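Long-range contact in 11S globulin seed storage protein (PDB 3QAC), which probably serves as a seed storage protein and nutrient reservoir in amaranth, each subunit carrying two cupin domains: residues Asn341-Asn346 / Lys401-Ala406. Residues are numbered along the deposited sequence; the frame is centred on the assembly and turned at random.
Sequences NLNAHN and KTSENA
Thr402 grips the backbone of His345 with two bonds where two loops of the C-terminal cupin barrel meet, and the pair illustrates how a loop end can continue the hold of an antiparallel sheet. The last ladder pair, Asn346 with Lys401, is non-hydrogen-bonded. Beyond it, Thr402 N reaches His345 O at 3.1 Å with an N-H...O angle of 162°, and the Lys401 CA-H leans on the same oxygen. The return bond comes from a side chain: with chi1 at 64°, Thr402 OG1 sits between its own N and carbonyl carbon and accepts a hydrogen bond from His345 N at 2.9 Å. The hydroxyl thus also meets the edge of the imidazole, near its plane, while Thr402 CG2 rests 3.7 Å from His345 CB. Gln172 of a second subunit bonds both side chains, its side-chain NE2 to Thr402 OG1 and its backbone O to His345 NE2, so this corner also belongs to the subunit interface. A valine in place of Thr402 would probably leave His345 N and the Gln172 side-chain amide without their shared oxygen, and the imidazole edge without its polar neighbour. On the face shared with Asn346, Lys401 runs alongside that residue, both side chains pointing the same way, and crosses that of Asn341 at about a right angle; CE passes 3.8 Å from Asn341 OD1, and the bend at chi4 (85°) turns NZ to 3.1 Å from Asn346 ND2. Past Thr402 the loop 401-406 curls round the methyl of Ala344, which is directed at it. Ser403 OG touches this methyl from one side at 3.4 Å. The small apolar contact closes with Ala406, whose CB lies 3.6 Å from Ala344 CB.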
# COMPACT_ATOMS: atom_id res chain seq x y z
N ASN A 341 7.39 -15.04 -12.57
CA ASN A 341 7.76 -13.82 -11.91
C ASN A 341 7.31 -13.89 -10.45
O ASN A 341 6.14 -14.20 -10.17
CB ASN A 341 7.14 -12.65 -12.65
CG ASN A 341 7.59 -12.59 -14.12
OD1 ASN A 341 8.58 -11.91 -14.43
ND2 ASN A 341 6.89 -13.32 -15.01
N LEU A 342 8.24 -13.60 -9.54
CA LEU A 342 7.99 -13.77 -8.11
C LEU A 342 7.04 -12.74 -7.57
O LEU A 342 6.23 -13.04 -6.69
CB LEU A 342 9.27 -13.62 -7.27
CG LEU A 342 10.54 -14.44 -7.40
CD1 LEU A 342 10.98 -14.94 -6.01
CD2 LEU A 342 10.47 -15.56 -8.41
N ASN A 343 7.15 -11.52 -8.07
CA ASN A 343 6.59 -10.40 -7.34
C ASN A 343 5.62 -9.51 -8.10
O ASN A 343 5.07 -8.57 -7.54
CB ASN A 343 7.73 -9.57 -6.70
CG ASN A 343 9.00 -9.58 -7.53
OD1 ASN A 343 8.95 -9.72 -8.76
ND2 ASN A 343 10.14 -9.44 -6.87
N ALA A 344 5.40 -9.80 -9.36
CA ALA A 344 4.78 -8.80 -10.22
C ALA A 344 3.97 -9.44 -11.36
O ALA A 344 4.30 -10.54 -11.84
CB ALA A 344 5.85 -7.88 -10.80
N HIS A 345 2.91 -8.75 -11.78
CA HIS A 345 2.22 -9.09 -13.02
C HIS A 345 3.11 -8.64 -14.14
O HIS A 345 3.80 -7.63 -14.05
CB HIS A 345 0.86 -8.37 -13.16
CG HIS A 345 -0.12 -8.74 -12.10
ND1 HIS A 345 -0.80 -9.95 -12.11
CD2 HIS A 345 -0.54 -8.08 -11.00
CE1 HIS A 345 -1.58 -10.01 -11.04
NE2 HIS A 345 -1.45 -8.89 -10.36
N ASN A 346 3.05 -9.36 -15.23
CA ASN A 346 3.87 -9.02 -16.35
C ASN A 346 3.00 -8.75 -17.57
O ASN A 346 2.35 -9.66 -18.09
CB ASN A 346 4.79 -10.20 -16.61
CG ASN A 346 5.89 -9.84 -17.50
OD1 ASN A 346 5.67 -9.12 -18.47
ND2 ASN A 346 7.10 -10.30 -17.19
N LYS A 401 6.16 -4.33 -15.74
CA LYS A 401 6.00 -5.14 -14.54
C LYS A 401 5.42 -4.32 -13.41
O LYS A 401 5.91 -3.22 -13.11
CB LYS A 401 7.33 -5.75 -14.12
CG LYS A 401 7.78 -6.92 -14.99
CD LYS A 401 9.30 -7.04 -15.06
CE LYS A 401 9.76 -8.47 -15.37
NZ LYS A 401 9.78 -8.83 -16.81
N THR A 402 4.39 -4.86 -12.78
CA THR A 402 3.61 -4.11 -11.80
C THR A 402 4.24 -4.09 -10.42
O THR A 402 3.52 -4.05 -9.43
CB THR A 402 2.20 -4.69 -11.65
OG1 THR A 402 2.31 -6.02 -11.12
CG2 THR A 402 1.50 -4.75 -13.00
N SER A 403 5.57 -4.12 -10.32
CA SER A 403 6.20 -3.81 -9.04
C SER A 403 7.64 -3.39 -9.20
O SER A 403 8.20 -3.45 -10.29
CB SER A 403 6.14 -4.99 -8.07
OG SER A 403 7.16 -5.93 -8.36
N GLU A 404 8.21 -2.96 -8.09
CA GLU A 404 9.58 -2.51 -8.06
C GLU A 404 10.50 -3.71 -8.25
O GLU A 404 10.26 -4.78 -7.70
CB GLU A 404 9.85 -1.82 -6.72
CG GLU A 404 11.32 -1.55 -6.46
CD GLU A 404 11.54 -0.48 -5.42
OE1 GLU A 404 10.68 -0.34 -4.52
OE2 GLU A 404 12.58 0.22 -5.52
N ASN A 405 11.54 -3.55 -9.06
CA ASN A 405 12.53 -4.62 -9.22
C ASN A 405 11.84 -5.97 -9.22
O ASN A 405 12.15 -6.83 -8.39
CB ASN A 405 13.53 -4.62 -8.06
CG ASN A 405 13.95 -3.23 -7.65
OD1 ASN A 405 13.85 -2.89 -6.47
ND2 ASN A 405 14.42 -2.44 -8.60
N ALA A 406 10.88 -6.14 -10.12
CA ALA A 406 10.28 -7.44 -10.33
C ALA A 406 11.41 -8.42 -10.60
O ALA A 406 12.37 -8.12 -11.30
CB ALA A 406 9.30 -7.41 -11.51